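Local atomic coordinates of phosphoribosylaminoimidazole carboxylase, ATPase subunit (Thermus thermophilus, PDB entry 3AW8), a protein that probably catalyses the ATP-dependent carboxylation of 5-aminoimidazole ribonucleotide with bicarbonate to give N5-carboxyaminoimidazole ribonucleotide, a step of purine biosynthesis. Residues Ala194-Val199 with Gly292-Arg297; Leu210-Ala215 with Gln299-Asn304; Glu319-His324 with Gly337-Arg342. One frame throughout, in Å; residues are numbered along the deposited sequence.

How the interactions relate
All three contacts reach one antiparallel sheet that runs from the ATP-grasp part of the chain into the C-terminal part. Interaction 1 sets a loop against strand 193-204, interaction 2 pairs strand 207-213 with strand 299-306, and interaction 3 pairs strand 335-343 with strand 321-325, which is outermost within the chain. Centres of interactions 1 and 2 are about 13 Å apart, those of 2 and 3 about 10 Å, and those of 1 and 3 about 18 Å. Along the chain the segments of 1 and 2 alternate, whereas 3 follows both. The C-terminal strands thus extend the ATP-grasp sheet, and interactions 1 and 3 also touch the second subunit of the homodimer.

Interaction 1. Residues Ala194-Val199 with Gly292-Arg297; sequences AFYPLV and GSTAPR
Thr294 fills the tight half of this contact, meeting Ala194, Phe195 and Tyr196 with both branches of its side chain. Its methyl CG2 sits over the centre of the Tyr196 ring, 3.5 Å from the centroid and 12° off the ring normal, a CH-pi contact in which CZ is the nearest ring atom. Ala194 CB reaches the same methyl at 4.1 Å. The other branch, OG1, stands between the backbone N and the carbonyl carbon (chi1 49°) and donates to Phe195 O at 2.7 Å, coming from above the carbonyl plane. One threonine therefore binds the strand by a polar and an apolar grip. The hydroxyl of Tyr196, at the end of the ring, bonds to Thr276 O. An alanine in place of Tyr196 would probably open a gap beneath the Thr294 methyl and leave the Thr276 carbonyl without this hydroxyl.

The other half is looser and partly open to solvent. Two proline rings cross obliquely, with Pro197 CG 3.8 Å from Pro296 CD, and no hydrogen bond joins them. Between Thr294 and Pro296, exposed Ala295 turns its CB away from the strand; its N donates to Ser293 OG at 3.3 Å, an ST turn within the loop.

The loop follows helix 278-287, whose Asn281 touches both Tyr196 and Thr294. On the strand side, Ala194 and Tyr196 bond through their backbones to strand 179-187, and Phe195 packs on helix 220-237.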
ATOM      1  N   ALA A 194      17.633 -11.954   2.665  1.00 48.54           N
ATOM      2  CA  ALA A 194      16.807 -11.528   3.789  1.00 47.82           C
ATOM      3  C   ALA A 194      15.796 -12.623   4.089  1.00 46.64           C
ATOM      4  O   ALA A 194      15.454 -13.400   3.202  1.00 47.18           O
ATOM      5  CB  ALA A 194      16.091 -10.237   3.442  1.00 47.94           C
ATOM      6  N   PHE A 195      15.316 -12.683   5.328  1.00 45.25           N
ATOM      7  CA  PHE A 195      14.360 -13.719   5.716  1.00 46.56           C
ATOM      8  C   PHE A 195      13.245 -13.157   6.588  1.00 47.82           C
ATOM      9  O   PHE A 195      13.488 -12.301   7.445  1.00 48.97           O
ATOM     10  CB  PHE A 195      15.092 -14.835   6.473  1.00 46.65           C
ATOM     11  CG  PHE A 195      16.281 -15.383   5.732  1.00 48.01           C
ATOM     12  CD1 PHE A 195      16.160 -16.512   4.928  1.00 48.16           C
ATOM     13  CD2 PHE A 195      17.506 -14.720   5.773  1.00 46.06           C
ATOM     14  CE1 PHE A 195      17.241 -16.967   4.172  1.00 48.22           C
ATOM     15  CE2 PHE A 195      18.586 -15.168   5.019  1.00 47.00           C
ATOM     16  CZ  PHE A 195      18.454 -16.293   4.215  1.00 46.72           C
ATOM     17  N   TYR A 196      12.024 -13.638   6.366  1.00 46.73           N
ATOM     18  CA  TYR A 196      10.863 -13.197   7.137  1.00 47.08           C
ATOM     19  C   TYR A 196      10.674 -14.154   8.292  1.00 46.97           C
ATOM     20  O   TYR A 196      11.171 -15.273   8.264  1.00 47.86           O
ATOM     21  CB  TYR A 196       9.583 -13.224   6.279  1.00 45.08           C
ATOM     22  CG  TYR A 196       9.462 -12.086   5.305  1.00 45.06           C
ATOM     23  CD1 TYR A 196       8.887 -10.870   5.686  1.00 44.97           C
ATOM     24  CD2 TYR A 196       9.989 -12.193   4.016  1.00 43.80           C
ATOM     25  CE1 TYR A 196       8.848  -9.780   4.800  1.00 42.56           C
ATOM     26  CE2 TYR A 196       9.960 -11.119   3.131  1.00 41.81           C
ATOM     27  CZ  TYR A 196       9.396  -9.917   3.529  1.00 42.03           C
ATOM     28  OH  TYR A 196       9.450  -8.845   2.678  1.00 38.69           O
ATOM     29  N   PRO A 197       9.952 -13.728   9.332  1.00 47.75           N
ATOM     30  CA  PRO A 197       9.745 -14.647  10.450  1.00 48.60           C
ATOM     31  C   PRO A 197       9.032 -15.882   9.901  1.00 49.26           C
ATOM     32  O   PRO A 197       8.359 -15.800   8.877  1.00 50.94           O
ATOM     33  CB  PRO A 197       8.844 -13.847  11.387  1.00 47.60           C
ATOM     34  CG  PRO A 197       9.264 -12.435  11.125  1.00 48.49           C
ATOM     35  CD  PRO A 197       9.398 -12.397   9.629  1.00 47.80           C
ATOM     36  N   LEU A 198       9.193 -17.025  10.556  1.00 50.00           N
ATOM     37  CA  LEU A 198       8.504 -18.223  10.108  1.00 50.87           C
ATOM     38  C   LEU A 198       7.037 -17.873  10.234  1.00 50.26           C
ATOM     39  O   LEU A 198       6.685 -16.948  10.957  1.00 50.63           O
ATOM     40  CB  LEU A 198       8.834 -19.423  11.006  1.00 54.14           C
ATOM     41  CG  LEU A 198      10.115 -20.215  10.716  1.00 57.20           C
ATOM     42  CD1 LEU A 198      10.323 -21.250  11.803  1.00 58.24           C
ATOM     43  CD2 LEU A 198      10.017 -20.898   9.354  1.00 56.80           C
ATOM     44  N   VAL A 199       6.180 -18.604   9.535  1.00 49.29           N
ATOM     45  CA  VAL A 199       4.753 -18.335   9.586  1.00 48.36           C
ATOM     46  C   VAL A 199       4.024 -19.659   9.752  1.00 49.44           C
ATOM     47  O   VAL A 199       4.406 -20.659   9.141  1.00 48.95           O
ATOM     48  CB  VAL A 199       4.274 -17.637   8.276  1.00 48.46           C
ATOM     49  CG1 VAL A 199       2.766 -17.409   8.310  1.00 47.23           C
ATOM     50  CG2 VAL A 199       5.002 -16.317   8.096  1.00 46.88           C
ATOM     51  N   GLY A 292      14.626  -4.532   1.546  1.00 51.01           N
ATOM     52  CA  GLY A 292      14.090  -3.820   2.687  1.00 49.28           C
ATOM     53  C   GLY A 292      14.004  -4.722   3.898  1.00 50.31           C
ATOM     54  O   GLY A 292      14.006  -5.952   3.784  1.00 49.71           O
ATOM     55  N   SER A 293      13.933  -4.100   5.068  1.00 50.57           N
ATOM     56  CA  SER A 293      13.841  -4.822   6.323  1.00 51.00           C
ATOM     57  C   SER A 293      12.630  -5.750   6.348  1.00 51.78           C
ATOM     58  O   SER A 293      11.552  -5.404   5.854  1.00 50.82           O
ATOM     59  CB  SER A 293      13.755  -3.828   7.484  1.00 51.56           C
ATOM     60  OG  SER A 293      13.562  -4.505   8.714  1.00 53.92           O
ATOM     61  N   THR A 294      12.816  -6.930   6.930  1.00 50.97           N
ATOM     62  CA  THR A 294      11.746  -7.908   7.033  1.00 51.40           C
ATOM     63  C   THR A 294      11.195  -7.975   8.456  1.00 50.96           C
ATOM     64  O   THR A 294      10.369  -8.832   8.772  1.00 50.40           O
ATOM     65  CB  THR A 294      12.239  -9.301   6.635  1.00 51.14           C
ATOM     66  OG1 THR A 294      13.460  -9.578   7.329  1.00 52.56           O
ATOM     67  CG2 THR A 294      12.479  -9.377   5.137  1.00 51.60           C
ATOM     68  N   ALA A 295      11.647  -7.066   9.311  1.00 50.75           N
ATOM     69  CA  ALA A 295      11.190  -7.053  10.694  1.00 52.71           C
ATOM     70  C   ALA A 295       9.663  -6.958  10.782  1.00 53.32           C
ATOM     71  O   ALA A 295       9.038  -6.177  10.067  1.00 54.42           O
ATOM     72  CB  ALA A 295      11.837  -5.893  11.438  1.00 51.12           C
ATOM     73  N   PRO A 296       9.044  -7.766  11.653  1.00 54.04           N
ATOM     74  CA  PRO A 296       7.585  -7.748  11.807  1.00 55.50           C
ATOM     75  C   PRO A 296       7.066  -6.581  12.635  1.00 57.20           C
ATOM     76  O   PRO A 296       7.753  -6.081  13.524  1.00 59.34           O
ATOM     77  CB  PRO A 296       7.294  -9.086  12.479  1.00 54.67           C
ATOM     78  CG  PRO A 296       8.496  -9.289  13.325  1.00 52.73           C
ATOM     79  CD  PRO A 296       9.632  -8.884  12.410  1.00 53.04           C
ATOM     80  N   ARG A 297       5.854  -6.140  12.318  1.00 57.84           N
ATOM     81  CA  ARG A 297       5.206  -5.058  13.042  1.00 57.10           C
ATOM     82  C   ARG A 297       4.154  -5.740  13.896  1.00 57.38           C
ATOM     83  O   ARG A 297       3.046  -6.022  13.427  1.00 57.15           O
ATOM     84  CB  ARG A 297       4.520  -4.077  12.086  1.00 58.64           C
ATOM     85  CG  ARG A 297       5.458  -3.200  11.266  1.00 60.63           C
ATOM     86  CD  ARG A 297       4.653  -2.377  10.273  1.00 62.78           C
ATOM     87  NE  ARG A 297       5.481  -1.593   9.360  1.00 63.79           N
ATOM     88  CZ  ARG A 297       5.030  -1.059   8.227  1.00 65.83           C
ATOM     89  NH1 ARG A 297       5.842  -0.356   7.451  1.00 65.55           N
ATOM     90  NH2 ARG A 297       3.765  -1.243   7.859  1.00 66.26           N
TER

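Interaction 2. Residues Leu210-Ala215 with Gln299-Asn304; sequences LSLAPA and QSAMVN
Ser211 with Met302 and Ala213 with Ser300 form the hydrogen-bonded pairs of two antiparallel strands whose axes run at 169° and approach to 4.6 Å. Each pair exchanges two backbone bonds, among them Met302 N to Ser211 O at 2.8 Å and Ala213 N to Ser300 O at 3.0 Å. The non-hydrogen-bonded pairs that alternate with them, Leu212 with Ala301 between the two and Leu210 with Val303 beyond Ser211-Met302, turn to the opposite face.

On the Ser211 face, Ser211 CB lies 3.6 Å from Met302 CB. The methionine chain then bends at chi2 (-71°) and chi3 (-57°), and its terminal CE comes back to within 3.7 Å of Ser211 OG. That hydroxyl has its hydrogen bond with Asn201 ND2 of the neighbouring strand, and the methionine adds an apolar neighbour to it. On the other face, Leu210 CD1 packs on Val303 CG1, while Leu212 CD2 reaches Ala301 CB at 4.0 Å; helix 346-357 covers this side at Leu210 and Ala301. Beyond the last pair, the peptide before Pro214 is cis, and the proline CD comes 4.3 Å from Gln299 CG.

Strand 207-213 belongs to the ATP-grasp part and strand 299-306 to the C-terminal part, and their pairing is the seam at which one continuous antiparallel sheet joins the two in this PurK enzyme.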
ATOM      1  N   LEU A 210      -5.698 -19.919   7.094  1.00 39.67           N
ATOM      2  CA  LEU A 210      -5.192 -18.942   8.040  1.00 41.69           C
ATOM      3  C   LEU A 210      -3.684 -18.988   8.202  1.00 43.38           C
ATOM      4  O   LEU A 210      -3.084 -20.065   8.201  1.00 45.49           O
ATOM      5  CB  LEU A 210      -5.840 -19.183   9.407  1.00 43.78           C
ATOM      6  CG  LEU A 210      -5.448 -18.226  10.534  1.00 46.18           C
ATOM      7  CD1 LEU A 210      -6.389 -17.026  10.513  1.00 45.44           C
ATOM      8  CD2 LEU A 210      -5.529 -18.940  11.878  1.00 46.94           C
ATOM      9  N   SER A 211      -3.076 -17.817   8.365  1.00 43.49           N
ATOM     10  CA  SER A 211      -1.633 -17.717   8.561  1.00 45.41           C
ATOM     11  C   SER A 211      -1.322 -16.873   9.798  1.00 46.34           C
ATOM     12  O   SER A 211      -1.812 -15.746   9.934  1.00 47.11           O
ATOM     13  CB  SER A 211      -0.952 -17.102   7.328  1.00 45.37           C
ATOM     14  OG  SER A 211      -0.774 -18.057   6.294  1.00 47.50           O
ATOM     15  N   LEU A 212      -0.516 -17.422  10.702  1.00 45.09           N
ATOM     16  CA  LEU A 212      -0.153 -16.708  11.916  1.00 46.04           C
ATOM     17  C   LEU A 212       1.321 -16.333  11.871  1.00 48.10           C
ATOM     18  O   LEU A 212       2.190 -17.200  11.757  1.00 49.26           O
ATOM     19  CB  LEU A 212      -0.459 -17.573  13.143  1.00 44.43           C
ATOM     20  CG  LEU A 212      -1.958 -17.865  13.280  1.00 45.21           C
ATOM     21  CD1 LEU A 212      -2.218 -18.958  14.315  1.00 44.46           C
ATOM     22  CD2 LEU A 212      -2.670 -16.581  13.649  1.00 43.56           C
ATOM     23  N   ALA A 213       1.594 -15.035  11.952  1.00 49.52           N
ATOM     24  CA  ALA A 213       2.962 -14.538  11.908  1.00 52.05           C
ATOM     25  C   ALA A 213       3.242 -13.525  13.014  1.00 53.20           C
ATOM     26  O   ALA A 213       2.430 -12.639  13.274  1.00 54.28           O
ATOM     27  CB  ALA A 213       3.242 -13.906  10.543  1.00 51.56           C
ATOM     28  N   PRO A 214       4.393 -13.660  13.693  1.00 53.41           N
ATOM     29  CA  PRO A 214       5.385 -14.712  13.449  1.00 54.76           C
ATOM     30  C   PRO A 214       4.805 -16.046  13.905  1.00 57.00           C
ATOM     31  O   PRO A 214       3.807 -16.068  14.623  1.00 59.81           O
ATOM     32  CB  PRO A 214       6.562 -14.278  14.314  1.00 53.38           C
ATOM     33  CG  PRO A 214       6.426 -12.791  14.348  1.00 52.65           C
ATOM     34  CD  PRO A 214       4.953 -12.617  14.565  1.00 52.79           C
ATOM     35  N   ALA A 215       5.406 -17.158  13.495  1.00 58.43           N
ATOM     36  CA  ALA A 215       4.895 -18.456  13.918  1.00 59.85           C
ATOM     37  C   ALA A 215       4.842 -18.471  15.448  1.00 61.40           C
ATOM     38  O   ALA A 215       5.867 -18.333  16.122  1.00 60.12           O
ATOM     39  CB  ALA A 215       5.794 -19.570  13.406  1.00 60.03           C
ATOM     40  N   GLN A 299       1.969  -8.437  15.591  1.00 54.54           N
ATOM     41  CA  GLN A 299       1.507  -9.767  15.220  1.00 55.67           C
ATOM     42  C   GLN A 299       0.398  -9.727  14.182  1.00 54.51           C
ATOM     43  O   GLN A 299      -0.492  -8.881  14.233  1.00 55.47           O
ATOM     44  CB  GLN A 299       0.986 -10.500  16.446  1.00 59.19           C
ATOM     45  CG  GLN A 299       2.034 -11.103  17.330  1.00 63.91           C
ATOM     46  CD  GLN A 299       1.400 -11.705  18.558  1.00 69.03           C
ATOM     47  OE1 GLN A 299       0.873 -10.983  19.407  1.00 70.76           O
ATOM     48  NE2 GLN A 299       1.421 -13.035  18.653  1.00 70.20           N
ATOM     49  N   SER A 300       0.431 -10.671  13.252  1.00 52.56           N
ATOM     50  CA  SER A 300      -0.569 -10.700  12.207  1.00 49.92           C
ATOM     51  C   SER A 300      -1.258 -12.037  12.062  1.00 49.70           C
ATOM     52  O   SER A 300      -0.700 -13.084  12.384  1.00 50.18           O
ATOM     53  CB  SER A 300       0.069 -10.332  10.873  1.00 46.57           C
ATOM     54  OG  SER A 300       0.651  -9.051  10.941  1.00 44.16           O
ATOM     55  N   ALA A 301      -2.485 -11.973  11.569  1.00 48.70           N
ATOM     56  CA  ALA A 301      -3.289 -13.145  11.307  1.00 48.51           C
ATOM     57  C   ALA A 301      -3.817 -12.883   9.902  1.00 49.14           C
ATOM     58  O   ALA A 301      -4.466 -11.862   9.646  1.00 48.09           O
ATOM     59  CB  ALA A 301      -4.438 -13.245  12.300  1.00 50.46           C
ATOM     60  N   MET A 302      -3.515 -13.800   8.994  1.00 47.10           N
ATOM     61  CA  MET A 302      -3.925 -13.678   7.605  1.00 44.00           C
ATOM     62  C   MET A 302      -5.074 -14.650   7.365  1.00 41.57           C
ATOM     63  O   MET A 302      -4.884 -15.862   7.457  1.00 41.97           O
ATOM     64  CB  MET A 302      -2.716 -14.029   6.717  1.00 44.93           C
ATOM     65  CG  MET A 302      -2.771 -13.592   5.253  1.00 44.09           C
ATOM     66  SD  MET A 302      -3.941 -14.493   4.227  1.00 44.70           S
ATOM     67  CE  MET A 302      -3.352 -16.199   4.449  1.00 39.27           C
ATOM     68  N   VAL A 303      -6.272 -14.146   7.085  1.00 38.75           N
ATOM     69  CA  VAL A 303      -7.369 -15.072   6.822  1.00 39.64           C
ATOM     70  C   VAL A 303      -7.832 -14.937   5.371  1.00 39.44           C
ATOM     71  O   VAL A 303      -8.234 -13.864   4.928  1.00 39.57           O
ATOM     72  CB  VAL A 303      -8.592 -14.893   7.826  1.00 39.99           C
ATOM     73  CG1 VAL A 303      -8.093 -14.494   9.198  1.00 38.08           C
ATOM     74  CG2 VAL A 303      -9.594 -13.879   7.314  1.00 42.11           C
ATOM     75  N   ASN A 304      -7.744 -16.031   4.623  1.00 39.82           N
ATOM     76  CA  ASN A 304      -8.164 -16.026   3.231  1.00 41.10           C
ATOM     77  C   ASN A 304      -9.667 -15.918   3.087  1.00 41.62           C
ATOM     78  O   ASN A 304     -10.422 -16.374   3.946  1.00 41.96           O
ATOM     79  CB  ASN A 304      -7.713 -17.300   2.513  1.00 41.65           C
ATOM     80  CG  ASN A 304      -6.310 -17.195   1.953  1.00 41.56           C
ATOM     81  OD1 ASN A 304      -5.771 -16.098   1.796  1.00 41.26           O
ATOM     82  ND2 ASN A 304      -5.717 -18.337   1.634  1.00 38.74           N
TER

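Interaction 3. Residues Glu319-His324 with Gly337-Arg342; sequences EGAHLH and GHITLR
The imidazoles of His324 and His338 extend in the same direction, nearly parallel (3°) but displaced, with little overlap. Followed outward, His324 CB stands over the His338 ring, nearer its CE1 (3.4 Å) than its centre. Next, CG, anti to the carbonyl carbon (chi1 -77°), meets the same CE1 at 3.5 Å. The ring then divides: CD2 runs beside His338 NE2, also at 3.5 Å, whereas ND1 is farther from His338 CE1. At the tip, His324 NE2, level with the NE2 of His338, is hydrogen-bonded to Glu272 OE1. In His338, CG stands between the backbone N and the carbonyl carbon (chi1 77°), on the side of His324, and the ring's ND1 bonds to Tyr326 OH, which would help to fix its rotation.

The pair sits on a beta hairpin, strand 321-325 with strand 335-343, at the outer end of the sheet within the chain. Its backbone bonds start at Arg342 N to Gly320 O, where Gly320 has a positive phi, and end at His338 N to His324 O, 2.9 Å long.

On the histidine face, Thr340 O receives two donors from one residue: His322 N at 2.7 Å and, weakly, His322 ND1 at 3.3 Å, with the oxygen at the ring edge. The opposite face is apolar: Leu323 CD1 meets Ile339 CG1 at 3.7 Å, and Leu341 CD1 reaches Ala321 CB at 4.3 Å. Helix 312-316 packs on Leu323. The second subunit takes up the polar ends nearby, Glu275 of that chain accepting from His322 NE2 through its carbonyl and forming a salt bridge with Arg342 NH2.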
ATOM      1  N   GLU A 319     -10.904  -3.174  14.261  1.00 62.66           N
ATOM      2  CA  GLU A 319      -9.704  -2.377  14.071  1.00 64.73           C
ATOM      3  C   GLU A 319      -8.506  -3.284  13.946  1.00 63.81           C
ATOM      4  O   GLU A 319      -8.481  -4.383  14.509  1.00 64.09           O
ATOM      5  CB  GLU A 319      -9.505  -1.379  15.217  1.00 69.40           C
ATOM      6  CG  GLU A 319      -9.588  -1.958  16.616  1.00 75.80           C
ATOM      7  CD  GLU A 319      -9.281  -0.913  17.678  1.00 80.33           C
ATOM      8  OE1 GLU A 319      -9.886   0.183  17.624  1.00 81.78           O
ATOM      9  OE2 GLU A 319      -8.440  -1.184  18.566  1.00 82.35           O
ATOM     10  N   GLY A 320      -7.513  -2.814  13.198  1.00 61.72           N
ATOM     11  CA  GLY A 320      -6.319  -3.604  12.974  1.00 58.06           C
ATOM     12  C   GLY A 320      -6.598  -4.563  11.837  1.00 54.64           C
ATOM     13  O   GLY A 320      -5.729  -5.325  11.417  1.00 55.34           O
ATOM     14  N   ALA A 321      -7.829  -4.520  11.339  1.00 49.54           N
ATOM     15  CA  ALA A 321      -8.245  -5.375  10.247  1.00 47.43           C
ATOM     16  C   ALA A 321      -8.016  -4.654   8.921  1.00 46.21           C
ATOM     17  O   ALA A 321      -8.504  -3.539   8.724  1.00 47.29           O
ATOM     18  CB  ALA A 321      -9.728  -5.738  10.402  1.00 44.95           C
ATOM     19  N   HIS A 322      -7.261  -5.280   8.021  1.00 43.18           N
ATOM     20  CA  HIS A 322      -6.996  -4.686   6.709  1.00 39.50           C
ATOM     21  C   HIS A 322      -7.576  -5.566   5.616  1.00 35.97           C
ATOM     22  O   HIS A 322      -7.091  -6.670   5.359  1.00 35.53           O
ATOM     23  CB  HIS A 322      -5.498  -4.493   6.492  1.00 38.40           C
ATOM     24  CG  HIS A 322      -4.865  -3.564   7.480  1.00 39.13           C
ATOM     25  ND1 HIS A 322      -4.349  -3.994   8.683  1.00 40.95           N
ATOM     26  CD2 HIS A 322      -4.678  -2.223   7.449  1.00 39.72           C
ATOM     27  CE1 HIS A 322      -3.864  -2.961   9.348  1.00 39.99           C
ATOM     28  NE2 HIS A 322      -4.052  -1.874   8.622  1.00 39.22           N
ATOM     29  N   LEU A 323      -8.634  -5.074   4.987  1.00 31.85           N
ATOM     30  CA  LEU A 323      -9.304  -5.819   3.939  1.00 31.81           C
ATOM     31  C   LEU A 323      -8.575  -5.720   2.589  1.00 33.47           C
ATOM     32  O   LEU A 323      -7.997  -4.679   2.246  1.00 32.40           O
ATOM     33  CB  LEU A 323     -10.739  -5.307   3.788  1.00 28.77           C
ATOM     34  CG  LEU A 323     -11.558  -6.028   2.721  1.00 33.04           C
ATOM     35  CD1 LEU A 323     -11.670  -7.492   3.106  1.00 31.44           C
ATOM     36  CD2 LEU A 323     -12.940  -5.387   2.570  1.00 31.19           C
ATOM     37  N   HIS A 324      -8.606  -6.812   1.831  1.00 32.45           N
ATOM     38  CA  HIS A 324      -7.983  -6.853   0.510  1.00 33.29           C
ATOM     39  C   HIS A 324      -8.897  -7.651  -0.401  1.00 33.40           C
ATOM     40  O   HIS A 324      -8.959  -8.874  -0.302  1.00 35.40           O
ATOM     41  CB  HIS A 324      -6.605  -7.516   0.576  1.00 32.19           C
ATOM     42  CG  HIS A 324      -5.536  -6.629   1.135  1.00 36.03           C
ATOM     43  ND1 HIS A 324      -4.753  -5.814   0.344  1.00 36.68           N
ATOM     44  CD2 HIS A 324      -5.151  -6.393   2.413  1.00 35.92           C
ATOM     45  CE1 HIS A 324      -3.935  -5.114   1.109  1.00 37.87           C
ATOM     46  NE2 HIS A 324      -4.157  -5.446   2.370  1.00 38.34           N
ATOM     47  N   GLY A 337      -9.965 -12.786  -2.040  1.00 31.70           N
ATOM     48  CA  GLY A 337      -9.428 -11.722  -1.218  1.00 29.23           C
ATOM     49  C   GLY A 337      -8.808 -12.285   0.037  1.00 30.82           C
ATOM     50  O   GLY A 337      -8.622 -13.491   0.162  1.00 32.44           O
ATOM     51  N   HIS A 338      -8.448 -11.406   0.959  1.00 31.43           N
ATOM     52  CA  HIS A 338      -7.913 -11.834   2.230  1.00 33.89           C
ATOM     53  C   HIS A 338      -8.027 -10.670   3.224  1.00 36.76           C
ATOM     54  O   HIS A 338      -8.308  -9.533   2.838  1.00 36.30           O
ATOM     55  CB  HIS A 338      -6.460 -12.320   2.091  1.00 32.67           C
ATOM     56  CG  HIS A 338      -5.449 -11.223   1.976  1.00 35.56           C
ATOM     57  ND1 HIS A 338      -5.033 -10.712   0.763  1.00 36.45           N
ATOM     58  CD2 HIS A 338      -4.757 -10.549   2.924  1.00 34.62           C
ATOM     59  CE1 HIS A 338      -4.126  -9.776   0.972  1.00 36.44           C
ATOM     60  NE2 HIS A 338      -3.940  -9.658   2.274  1.00 37.25           N
ATOM     61  N   ILE A 339      -7.831 -10.970   4.502  1.00 38.97           N
ATOM     62  CA  ILE A 339      -7.909  -9.967   5.551  1.00 39.86           C
ATOM     63  C   ILE A 339      -6.718 -10.114   6.474  1.00 40.49           C
ATOM     64  O   ILE A 339      -6.490 -11.183   7.023  1.00 40.72           O
ATOM     65  CB  ILE A 339      -9.172 -10.147   6.421  1.00 41.16           C
ATOM     66  CG1 ILE A 339     -10.432 -10.029   5.566  1.00 39.56           C
ATOM     67  CG2 ILE A 339      -9.175  -9.115   7.543  1.00 39.30           C
ATOM     68  CD1 ILE A 339     -11.686 -10.394   6.317  1.00 38.60           C
ATOM     69  N   THR A 340      -5.951  -9.048   6.648  1.00 43.30           N
ATOM     70  CA  THR A 340      -4.829  -9.120   7.559  1.00 43.96           C
ATOM     71  C   THR A 340      -5.126  -8.316   8.806  1.00 46.66           C
ATOM     72  O   THR A 340      -5.411  -7.123   8.740  1.00 46.97           O
ATOM     73  CB  THR A 340      -3.535  -8.612   6.934  1.00 42.69           C
ATOM     74  OG1 THR A 340      -3.085  -9.558   5.954  1.00 41.03           O
ATOM     75  CG2 THR A 340      -2.458  -8.445   8.013  1.00 39.31           C
ATOM     76  N   LEU A 341      -5.077  -9.004   9.942  1.00 50.40           N
ATOM     77  CA  LEU A 341      -5.321  -8.407  11.245  1.00 50.63           C
ATOM     78  C   LEU A 341      -3.968  -8.214  11.894  1.00 51.15           C
ATOM     79  O   LEU A 341      -3.248  -9.178  12.151  1.00 51.30           O
ATOM     80  CB  LEU A 341      -6.181  -9.346  12.091  1.00 51.31           C
ATOM     81  CG  LEU A 341      -6.564  -8.931  13.515  1.00 52.96           C
ATOM     82  CD1 LEU A 341      -7.335  -7.619  13.506  1.00 51.32           C
ATOM     83  CD2 LEU A 341      -7.405 -10.036  14.132  1.00 52.41           C
ATOM     84  N   ARG A 342      -3.610  -6.963  12.140  1.00 53.01           N
ATOM     85  CA  ARG A 342      -2.329  -6.665  12.758  1.00 55.71           C
ATOM     86  C   ARG A 342      -2.526  -5.940  14.084  1.00 58.06           C
ATOM     87  O   ARG A 342      -2.890  -4.766  14.112  1.00 58.67           O
ATOM     88  CB  ARG A 342      -1.487  -5.800  11.821  1.00 54.22           C
ATOM     89  CG  ARG A 342      -0.024  -5.730  12.192  1.00 53.00           C
ATOM     90  CD  ARG A 342       0.596  -4.475  11.634  1.00 52.42           C
ATOM     91  NE  ARG A 342       0.028  -3.297  12.276  1.00 56.27           N
ATOM     92  CZ  ARG A 342       0.190  -2.999  13.563  1.00 58.65           C
ATOM     93  NH1 ARG A 342       0.910  -3.793  14.346  1.00 60.08           N
ATOM     94  NH2 ARG A 342      -0.367  -1.908  14.075  1.00 57.90           N
TER